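Local structure of peroxisomal membrane protein LPX1 (Saccharomyces cerevisiae, 2Y6U) at residues L31-D36 with G98-R103; G62-V67 with L91-N96; D237-K242 with R254-Q259; F112-G117 with H144-F149. The protein hydrolyses acyl esters in peroxisomes, with acyl esterase, triacylglycerol lipase and phospholipase A activity. One frame throughout, in Å; residues are numbered along the deposited sequence.

Contact 1 (L31-D36 with G98-R103)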
# COMPACT_ATOMS: atom_id res chain seq x y z
N LEU A 31 7.57 -0.10 -15.65
CA LEU A 31 8.90 -0.05 -15.08
C LEU A 31 9.28 -1.32 -14.35
O LEU A 31 8.44 -2.14 -13.95
CB LEU A 31 9.01 1.17 -14.13
CG LEU A 31 8.69 2.55 -14.77
CD1 LEU A 31 8.75 3.65 -13.59
CD2 LEU A 31 9.62 2.87 -15.99
N GLU A 32 10.58 -1.47 -14.22
CA GLU A 32 11.19 -2.59 -13.48
C GLU A 32 12.03 -2.02 -12.36
O GLU A 32 12.54 -0.86 -12.39
CB GLU A 32 12.11 -3.40 -14.42
CG GLU A 32 11.25 -4.21 -15.42
CD GLU A 32 12.05 -4.90 -16.47
OE1 GLU A 32 12.65 -4.22 -17.29
OE2 GLU A 32 12.04 -6.13 -16.50
N LEU A 33 12.33 -2.93 -11.45
CA LEU A 33 13.25 -2.70 -10.34
C LEU A 33 14.33 -3.74 -10.30
O LEU A 33 14.04 -4.89 -10.54
CB LEU A 33 12.48 -2.84 -9.02
CG LEU A 33 11.33 -1.85 -8.73
CD1 LEU A 33 10.27 -2.47 -7.76
CD2 LEU A 33 12.08 -0.57 -8.28
N THR A 34 15.56 -3.33 -10.08
CA THR A 34 16.71 -4.26 -9.85
C THR A 34 17.20 -4.05 -8.44
O THR A 34 17.27 -2.89 -7.97
CB THR A 34 17.88 -3.98 -10.81
OG1 THR A 34 17.42 -4.19 -12.13
CG2 THR A 34 19.06 -4.91 -10.52
N TYR A 35 17.46 -5.13 -7.72
CA TYR A 35 17.93 -5.03 -6.38
C TYR A 35 18.90 -6.17 -6.11
O TYR A 35 18.87 -7.19 -6.80
CB TYR A 35 16.79 -5.06 -5.34
CG TYR A 35 15.91 -6.30 -5.41
CD1 TYR A 35 14.89 -6.39 -6.34
CD2 TYR A 35 16.06 -7.36 -4.51
CE1 TYR A 35 14.07 -7.50 -6.39
CE2 TYR A 35 15.23 -8.44 -4.54
CZ TYR A 35 14.25 -8.52 -5.48
OH TYR A 35 13.42 -9.60 -5.53
N ASP A 36 19.77 -6.01 -5.13
CA ASP A 36 20.69 -7.09 -4.73
C ASP A 36 20.22 -7.68 -3.41
O ASP A 36 19.87 -6.89 -2.48
CB ASP A 36 22.10 -6.51 -4.60
CG ASP A 36 22.69 -6.08 -5.94
OD1 ASP A 36 22.17 -6.50 -7.01
OD2 ASP A 36 23.73 -5.36 -5.99
N GLY A 98 20.64 3.95 -10.61
CA GLY A 98 21.45 2.71 -10.59
C GLY A 98 21.03 1.77 -11.70
O GLY A 98 20.80 2.19 -12.84
N ASP A 99 20.95 0.48 -11.36
CA ASP A 99 20.73 -0.57 -12.36
C ASP A 99 19.29 -0.54 -12.76
O ASP A 99 18.96 -0.98 -13.89
CB ASP A 99 21.16 -1.93 -11.81
CG ASP A 99 22.69 -2.07 -11.71
OD1 ASP A 99 23.43 -1.52 -12.55
OD2 ASP A 99 23.14 -2.77 -10.79
N SER A 100 18.42 0.01 -11.89
CA SER A 100 17.03 0.09 -12.26
C SER A 100 16.85 1.10 -13.38
O SER A 100 16.17 0.81 -14.36
CB SER A 100 16.18 0.52 -11.08
OG SER A 100 16.18 -0.53 -10.10
N ALA A 101 17.60 2.21 -13.30
CA ALA A 101 17.56 3.22 -14.35
C ALA A 101 18.00 2.67 -15.68
O ALA A 101 17.45 2.99 -16.72
CB ALA A 101 18.43 4.49 -14.00
N VAL A 102 19.06 1.86 -15.65
CA VAL A 102 19.53 1.23 -16.86
C VAL A 102 18.41 0.35 -17.45
O VAL A 102 18.16 0.41 -18.66
CB VAL A 102 20.88 0.45 -16.59
CG1 VAL A 102 21.38 -0.38 -17.83
CG2 VAL A 102 22.02 1.48 -16.08
N ARG A 103 17.78 -0.48 -16.63
CA ARG A 103 16.69 -1.36 -17.16
C ARG A 103 15.55 -0.53 -17.78
O ARG A 103 14.96 -0.97 -18.75
CB ARG A 103 16.00 -2.17 -16.08
CG ARG A 103 16.65 -3.44 -15.55
CD ARG A 103 16.69 -4.59 -16.44
NE ARG A 103 15.48 -5.38 -16.66
CZ ARG A 103 15.52 -6.66 -17.08
NH1 ARG A 103 16.68 -7.27 -17.18
NH2 ARG A 103 14.43 -7.38 -17.32
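Glu32 and Arg103 meet side-on in a two-pronged salt bridge. Arg103 NH2 reaches Glu32 OE2 at 2.8 Å, on the syn side of that oxygen and close to the guanidinium plane. Arg103 NE gives the second bond, 3.1 Å to Glu32 OE1, but it comes from above the carboxylate, because the two flat groups are turned 57° against each other. Arg103 CG lies 3.6 Å from Thr34 OG1, and beyond it the chain bends at chi2 and chi3, which place CD and NE on the way to the carboxylate. Glu32 OE1 also pairs with Arg107, so the one carboxylate probably offsets two positive charges.

Further along, Thr34 N donates an almost straight bond (176°) to Ser100 OG, 2.9 Å away. That hydroxyl also bonds to Asp93 O, which ties the buried serine to two backbones at once. Thr34 OG1 is satisfied by Thr12 OG1, beyond the contact, while its methyl CG2 rests 3.9 Å from Asp99 CB. The Asp99 carboxylate turns to other partners: OD1 to Lys256, OD2 to Lys65. Even the carbonyl of Glu32 is taken, by Asn104 ND2.

Polar groups thus fasten the short helix 98-103 across the segment leading into strand 35-40. A helix joined by a loop to the end of a central strand, here 84-92, and laid against the segment entering the neighbouring strand of the sheet, 35-40, fits the layered build of an alpha/beta hydrolase.

Contact 2 (G62-V67 with L91-N96)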
# COMPACT_ATOMS: atom_id res chain seq x y z
N GLY A 62 19.90 10.71 -6.10
CA GLY A 62 21.10 10.80 -6.95
C GLY A 62 22.19 9.80 -6.67
O GLY A 62 23.26 9.85 -7.27
N MET A 63 21.95 8.86 -5.77
CA MET A 63 22.95 7.83 -5.45
C MET A 63 22.45 6.50 -5.97
O MET A 63 21.78 6.45 -7.01
CB MET A 63 23.24 7.85 -3.91
CG MET A 63 23.70 9.19 -3.47
SD MET A 63 24.67 9.10 -1.97
CE MET A 63 24.43 10.70 -1.28
N SER A 64 22.73 5.41 -5.27
CA SER A 64 22.27 4.06 -5.70
C SER A 64 22.52 3.14 -4.54
O SER A 64 23.13 3.54 -3.57
CB SER A 64 23.10 3.57 -6.92
OG SER A 64 24.45 3.25 -6.53
N LYS A 65 22.22 1.88 -4.74
CA LYS A 65 22.39 0.85 -3.77
C LYS A 65 23.87 0.62 -3.43
O LYS A 65 24.17 0.13 -2.36
CB LYS A 65 21.78 -0.40 -4.29
CG LYS A 65 22.55 -0.98 -5.48
CD LYS A 65 21.86 -2.24 -6.08
CE LYS A 65 22.56 -2.51 -7.41
NZ LYS A 65 22.04 -3.71 -8.18
N VAL A 66 24.78 1.05 -4.31
CA VAL A 66 26.19 0.76 -4.13
C VAL A 66 26.79 1.43 -2.88
O VAL A 66 27.80 0.94 -2.31
CB VAL A 66 27.05 1.12 -5.37
CG1 VAL A 66 27.47 2.65 -5.45
CG2 VAL A 66 28.28 0.19 -5.40
N VAL A 67 26.16 2.52 -2.43
CA VAL A 67 26.68 3.29 -1.30
C VAL A 67 26.62 2.51 0.01
O VAL A 67 27.31 2.85 0.99
CB VAL A 67 25.97 4.65 -1.10
CG1 VAL A 67 26.13 5.51 -2.40
CG2 VAL A 67 24.50 4.49 -0.64
N LEU A 91 19.51 -4.42 -0.90
CA LEU A 91 19.97 -3.19 -1.35
C LEU A 91 19.25 -2.83 -2.65
O LEU A 91 19.37 -3.51 -3.67
CB LEU A 91 21.47 -3.21 -1.59
CG LEU A 91 22.41 -3.47 -0.41
CD1 LEU A 91 23.89 -3.19 -0.89
CD2 LEU A 91 22.04 -2.85 0.84
N ILE A 92 18.39 -1.84 -2.58
CA ILE A 92 17.44 -1.57 -3.66
C ILE A 92 17.79 -0.27 -4.44
O ILE A 92 18.10 0.76 -3.86
CB ILE A 92 16.02 -1.43 -3.05
CG1 ILE A 92 15.59 -2.75 -2.43
CG2 ILE A 92 14.94 -0.94 -4.12
CD1 ILE A 92 14.27 -2.62 -1.52
N ASP A 93 17.70 -0.31 -5.79
CA ASP A 93 17.79 0.90 -6.61
C ASP A 93 16.39 1.33 -7.02
O ASP A 93 15.60 0.56 -7.61
CB ASP A 93 18.54 0.70 -7.88
CG ASP A 93 20.05 0.74 -7.72
OD1 ASP A 93 20.56 1.45 -6.86
OD2 ASP A 93 20.71 0.06 -8.51
N GLN A 94 16.05 2.56 -6.69
CA GLN A 94 14.76 3.13 -7.11
C GLN A 94 14.72 3.12 -8.65
O GLN A 94 15.78 3.09 -9.32
CB GLN A 94 14.69 4.55 -6.61
CG GLN A 94 14.55 4.66 -5.08
CD GLN A 94 13.24 4.03 -4.63
OE1 GLN A 94 12.15 4.44 -5.01
NE2 GLN A 94 13.35 3.03 -3.79
N VAL A 95 13.51 3.23 -9.24
CA VAL A 95 13.31 3.03 -10.68
C VAL A 95 14.17 3.91 -11.54
O VAL A 95 14.57 3.49 -12.63
CB VAL A 95 11.81 3.21 -11.12
CG1 VAL A 95 10.89 2.05 -10.63
CG2 VAL A 95 11.30 4.61 -10.75
N ASN A 96 14.47 5.13 -11.07
CA ASN A 96 15.26 6.05 -11.83
C ASN A 96 16.71 6.24 -11.40
O ASN A 96 17.31 7.25 -11.70
CB ASN A 96 14.47 7.40 -11.89
CG ASN A 96 14.33 8.05 -10.56
OD1 ASN A 96 14.50 7.39 -9.55
ND2 ASN A 96 14.11 9.37 -10.56
O HOH W 1 19.77 -2.45 -8.62
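Lys65 and Leu91 bring the two backbones together, their CA atoms 5.3 Å apart, where a turn with helical angles at 65-67 passes the end of strand 84-92. The bond that joins the segments runs from a backbone to a side chain: Lys65 N donates to Asp93 OD1 at 2.7 Å, meeting that oxygen nearly along its C-O axis. Just before it, Ser64 OG accepts from Val66 N at 3.1 Å, an ST turn that shapes the start of the bend.

Lys65 CG sits between the backbone N and the carbonyl carbon (chi1 69°), and beyond it the chain runs out fully extended, crossing the Asp93 side chain at about a right angle. Its methylenes therefore lie against the acid, CE 3.4 Å from Asp93 OD2, whereas NZ stays 4.0 Å from the same oxygen, too far for a salt bridge. A water closes the gap, accepting from Lys65 NZ at 2.6 Å and donating to Asp93 OD2 at 2.7 Å. The ammonium has its direct ionic partners in Asp36 and Asp99, a buried acidic cluster likely to keep it charged. At the base of the lysine the contact is apolar, Leu91 CB 3.9 Å from Lys65 CB, and Leu91 CD1 also lies near Lys65 O.

Phe238 of helix 229-239 covers Ser64, Lys65 and Asp93. Ile92 points to the other side, onto helix 114-125 and strand 51-58, while Leu91 pairs through its backbone with Asp36 at the start of strand 35-40.

Contact 3 (D237-K242 with R254-Q259)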
# COMPACT_ATOMS: atom_id res chain seq x y z
N ASP A 237 33.08 3.07 -9.94
CA ASP A 237 33.04 1.82 -10.69
C ASP A 237 31.61 1.40 -11.04
O ASP A 237 31.37 0.79 -12.12
CB ASP A 237 33.77 0.70 -9.92
CG ASP A 237 35.31 0.91 -9.88
OD1 ASP A 237 35.83 1.52 -10.81
OD2 ASP A 237 35.98 0.50 -8.89
N PHE A 238 30.67 1.69 -10.15
CA PHE A 238 29.26 1.22 -10.35
C PHE A 238 28.54 2.08 -11.41
O PHE A 238 27.77 1.59 -12.23
CB PHE A 238 28.53 1.27 -9.05
CG PHE A 238 27.04 1.02 -9.17
CD1 PHE A 238 26.55 -0.26 -9.16
CD2 PHE A 238 26.16 2.08 -9.26
CE1 PHE A 238 25.19 -0.48 -9.27
CE2 PHE A 238 24.84 1.88 -9.37
CZ PHE A 238 24.33 0.60 -9.37
N GLU A 239 28.83 3.38 -11.39
CA GLU A 239 28.17 4.33 -12.28
C GLU A 239 28.69 4.27 -13.70
O GLU A 239 28.02 4.73 -14.61
CB GLU A 239 28.29 5.78 -11.72
CG GLU A 239 27.49 6.13 -10.45
CD GLU A 239 25.94 6.10 -10.71
OE1 GLU A 239 25.55 6.24 -11.91
OE2 GLU A 239 25.14 6.04 -9.70
N ARG A 240 29.91 3.77 -13.91
CA ARG A 240 30.53 3.90 -15.22
C ARG A 240 29.80 3.03 -16.24
O ARG A 240 29.64 1.84 -16.01
CB ARG A 240 32.00 3.47 -15.13
CG ARG A 240 32.77 3.50 -16.40
CD ARG A 240 34.15 2.84 -16.20
NE ARG A 240 35.08 3.66 -15.43
CZ ARG A 240 35.53 3.41 -14.19
NH1 ARG A 240 35.14 2.34 -13.50
NH2 ARG A 240 36.41 4.24 -13.62
N THR A 241 29.29 3.65 -17.32
CA THR A 241 28.81 2.92 -18.51
C THR A 241 29.46 3.51 -19.80
O THR A 241 29.75 4.74 -19.89
CB THR A 241 27.25 2.86 -18.64
OG1 THR A 241 26.77 3.98 -19.41
CG2 THR A 241 26.54 2.77 -17.27
N LYS A 242 29.72 2.64 -20.77
CA LYS A 242 30.56 2.99 -21.94
C LYS A 242 29.91 2.61 -23.26
O LYS A 242 28.78 2.15 -23.26
CB LYS A 242 31.96 2.33 -21.82
CG LYS A 242 32.85 2.91 -20.65
CD LYS A 242 34.33 2.41 -20.70
CE LYS A 242 35.43 3.57 -20.70
NZ LYS A 242 35.80 4.23 -19.33
N ARG A 254 29.12 7.59 -19.69
CA ARG A 254 27.80 8.08 -19.26
C ARG A 254 27.60 7.41 -17.90
O ARG A 254 28.10 6.28 -17.72
CB ARG A 254 26.74 7.62 -20.27
CG ARG A 254 25.27 7.98 -19.96
CD ARG A 254 24.29 7.71 -21.17
NE ARG A 254 22.87 7.88 -20.77
CZ ARG A 254 21.82 7.83 -21.61
NH1 ARG A 254 21.99 7.60 -22.92
NH2 ARG A 254 20.59 8.01 -21.13
N THR A 255 26.93 8.07 -16.96
CA THR A 255 26.63 7.43 -15.68
C THR A 255 25.25 6.72 -15.73
O THR A 255 24.38 7.07 -16.52
CB THR A 255 26.64 8.48 -14.51
OG1 THR A 255 25.77 9.57 -14.85
CG2 THR A 255 28.07 9.07 -14.30
N LYS A 256 25.07 5.73 -14.86
CA LYS A 256 23.79 5.10 -14.72
C LYS A 256 22.76 6.16 -14.28
O LYS A 256 21.62 6.19 -14.79
CB LYS A 256 23.86 3.92 -13.71
CG LYS A 256 24.81 2.83 -14.20
CD LYS A 256 24.75 1.63 -13.33
CE LYS A 256 25.62 0.50 -13.93
NZ LYS A 256 25.84 -0.46 -12.73
N MET A 257 23.13 6.94 -13.28
CA MET A 257 22.33 8.09 -12.88
C MET A 257 22.23 9.17 -13.97
O MET A 257 23.26 9.80 -14.35
CB MET A 257 22.89 8.72 -11.63
CG MET A 257 21.94 9.71 -10.95
SD MET A 257 20.54 8.75 -10.18
CE MET A 257 19.12 9.84 -10.54
N GLU A 258 21.04 9.34 -14.51
CA GLU A 258 20.76 10.35 -15.55
C GLU A 258 20.64 11.73 -14.87
O GLU A 258 19.94 11.87 -13.86
CB GLU A 258 19.45 10.00 -16.31
CG GLU A 258 19.46 8.74 -17.22
CD GLU A 258 18.11 8.09 -17.31
OE1 GLU A 258 17.67 7.36 -16.34
OE2 GLU A 258 17.42 8.39 -18.28
N GLN A 259 21.28 12.76 -15.43
CA GLN A 259 21.21 14.07 -14.82
C GLN A 259 19.76 14.55 -14.69
O GLN A 259 19.40 15.10 -13.69
CB GLN A 259 21.97 15.13 -15.63
CG GLN A 259 21.92 16.51 -14.97
CD GLN A 259 22.94 17.49 -15.57
OE1 GLN A 259 23.03 17.63 -16.76
NE2 GLN A 259 23.74 18.11 -14.73
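Thr241 and Arg254 form the antiparallel hydrogen-bonded pair of a small hairpin: Thr241 N donates to Arg254 O, and Arg254 N to Thr241 O, both at 2.9 Å. Arg254 O takes a further bond from Thr241 OG1 at 3.1 Å, the hydroxyl sitting above the carbonyl plane, so this oxygen is gripped twice by one residue. Nearer the helix, Lys256 N donates to Glu239 O on a lone pair in the carbonyl plane.

The carboxylate of Glu239 adds a side-chain bond. Its chain is bent at chi2 (-66°), which turns CD toward the backbone just past strand 253-255, and OE1 receives Met257 N at 2.9 Å through its syn lone pair, nearly straight at 176°. Glu239 and Met257 then run side by side, pointing the same way.

Charge and ring meet at Lys256. Its extended chain crosses Phe238 at about a right angle and carries NZ over one face of the ring, 3.7 Å from the centroid in a cation-pi contact, with CD also above that face. NZ has a weak bond to Phe238 O as well, but its stronger partner is Asp99 OD1 in a salt bridge.

Apolar contact is modest; Thr241 CG2 touches Lys256 CG at 3.5 Å.

Backbone bonds thus set the hairpin, and side chains secure the helix end beside it. With the Phe238 carbonyl, the ring face and Asp99 beside its ammonium, Lys256 is probably held as a cation, linking this peripheral hairpin to helix 98-103.

Contact 4 (F112-G117 with H144-F149)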
# COMPACT_ATOMS: atom_id res chain seq x y z
N PHE A 112 8.61 11.63 -10.69
CA PHE A 112 9.03 10.60 -9.78
C PHE A 112 8.50 10.90 -8.36
O PHE A 112 8.90 11.88 -7.68
CB PHE A 112 10.55 10.47 -9.78
CG PHE A 112 11.05 9.51 -8.79
CD1 PHE A 112 10.67 8.18 -8.84
CD2 PHE A 112 11.82 9.93 -7.75
CE1 PHE A 112 11.09 7.29 -7.87
CE2 PHE A 112 12.33 9.02 -6.84
CZ PHE A 112 11.96 7.77 -6.85
N ASN A 113 7.50 10.10 -7.96
CA ASN A 113 6.75 10.35 -6.75
C ASN A 113 7.38 9.40 -5.70
O ASN A 113 7.40 8.15 -5.85
CB ASN A 113 5.25 10.03 -7.02
CG ASN A 113 4.40 10.13 -5.78
OD1 ASN A 113 4.71 9.42 -4.78
ND2 ASN A 113 3.31 10.89 -5.82
N TRP A 114 7.90 9.93 -4.61
CA TRP A 114 8.72 9.09 -3.71
C TRP A 114 7.83 8.05 -3.03
O TRP A 114 8.37 7.01 -2.58
CB TRP A 114 9.41 9.94 -2.65
CG TRP A 114 10.44 10.87 -3.14
CD1 TRP A 114 10.85 11.07 -4.45
CD2 TRP A 114 11.26 11.67 -2.34
NE1 TRP A 114 11.79 12.05 -4.50
CE2 TRP A 114 12.15 12.38 -3.23
CE3 TRP A 114 11.35 11.91 -0.97
CZ2 TRP A 114 13.06 13.29 -2.76
CZ3 TRP A 114 12.31 12.72 -0.50
CH2 TRP A 114 13.14 13.50 -1.41
N ILE A 115 6.52 8.31 -2.93
CA ILE A 115 5.57 7.35 -2.35
C ILE A 115 5.41 6.12 -3.27
O ILE A 115 5.34 4.98 -2.80
CB ILE A 115 4.27 7.94 -1.95
CG1 ILE A 115 4.45 9.11 -0.94
CG2 ILE A 115 3.36 6.81 -1.28
CD1 ILE A 115 3.21 9.91 -0.66
N ASP A 116 5.35 6.35 -4.57
CA ASP A 116 5.43 5.23 -5.58
C ASP A 116 6.72 4.42 -5.31
O ASP A 116 6.70 3.18 -5.32
CB ASP A 116 5.48 5.74 -6.99
CG ASP A 116 4.20 6.41 -7.46
OD1 ASP A 116 3.19 6.51 -6.73
OD2 ASP A 116 4.23 6.96 -8.63
N GLY A 117 7.83 5.10 -5.10
CA GLY A 117 9.07 4.43 -4.79
C GLY A 117 8.98 3.59 -3.46
O GLY A 117 9.54 2.52 -3.37
N HIS A 144 18.67 6.71 3.78
CA HIS A 144 19.25 8.08 3.69
C HIS A 144 18.36 9.04 2.85
O HIS A 144 18.02 8.73 1.73
CB HIS A 144 20.64 7.95 3.08
CG HIS A 144 21.32 9.25 2.89
ND1 HIS A 144 21.70 9.72 1.66
CD2 HIS A 144 21.60 10.23 3.77
CE1 HIS A 144 22.23 10.93 1.79
NE2 HIS A 144 22.23 11.25 3.07
N SER A 145 18.11 10.27 3.29
CA SER A 145 17.62 11.42 2.34
C SER A 145 16.26 11.02 1.82
O SER A 145 15.34 10.74 2.65
CB SER A 145 18.70 11.83 1.25
OG SER A 145 18.28 12.09 -0.11
N MET A 146 16.07 10.92 0.51
CA MET A 146 14.87 10.30 -0.04
C MET A 146 14.49 8.94 0.58
O MET A 146 13.29 8.68 0.85
CB MET A 146 15.10 10.12 -1.55
CG MET A 146 14.07 9.49 -2.29
SD MET A 146 14.61 9.16 -4.06
CE MET A 146 15.80 8.05 -3.96
N GLY A 147 15.50 8.10 0.84
CA GLY A 147 15.31 6.78 1.39
C GLY A 147 14.74 6.82 2.80
O GLY A 147 14.01 5.94 3.21
N GLY A 148 15.06 7.88 3.52
CA GLY A 148 14.51 8.10 4.86
C GLY A 148 13.06 8.45 4.77
O GLY A 148 12.24 7.94 5.56
N PHE A 149 12.74 9.41 3.90
CA PHE A 149 11.30 9.66 3.60
C PHE A 149 10.61 8.30 3.32
O PHE A 149 9.48 8.03 3.80
CB PHE A 149 11.19 10.61 2.42
CG PHE A 149 9.79 10.97 2.01
CD1 PHE A 149 9.00 10.03 1.30
CD2 PHE A 149 9.26 12.22 2.29
CE1 PHE A 149 7.71 10.38 0.89
CE2 PHE A 149 7.99 12.58 1.88
CZ PHE A 149 7.19 11.66 1.18
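Trp114 packs against Met146 with a face and against Phe149 with an edge, and the contact is most extensive around its indole. Met146 lies over one face, with CG 3.6 Å from the centroid of the six-membered ring, a CH-pi contact, and SD above the five-membered ring. The Phe149 ring stands at 87° to the indole and receives its edge, Trp114 CE3 coming within 3.5 Å of Phe149 CG: a T-shaped pair. Phe149 CG is anti to the backbone N (chi1 -180°), which carries it out toward the tryptophan.

Away from the indole the contacts are fewer and smaller, though still close: Met146 SD meets the edge of the Phe112 ring in plane, 3.6 Å from Phe112 CE2, and Ile115 CG1 comes to 3.9 Å from Phe149 CE1 at the rim of that ring. Farther out, Asn113 is partly exposed and touches nothing of 144-149; its OD1 caps helix 114-125, accepting from Asp116 N at 3.1 Å. Phe272 meets both the Trp114 and Phe149 rings, extending the aromatic cluster.

The packing joins the first turns of helices 114-125 and 146-157. Ser145, at the strand-to-helix turn with phi 64°, fits the nucleophile elbow of alpha/beta hydrolases, in which the serine would probably be the nucleophile.

Contacts 1 and 2 lie close together, their centres 8 Å apart, at the ends of neighbouring strands 35-40 and 84-92 of the mixed sheet; along the chain contact 2 is nested inside the loop that contact 1 closes. Contact 4 follows and contact 3 comes last. Contact 2 touches all three others: Gln94 and Asn96 reach contact 4, about 11 Å away between centres, and Ser64 and Asp93 meet Phe238 of contact 3. Contacts 3 and 4 stay about 21 Å apart by their centres and do not touch. The hairpin of contact 3 is thereby joined, through contacts 1 and 2, to the sheet core beside the probable nucleophile elbow.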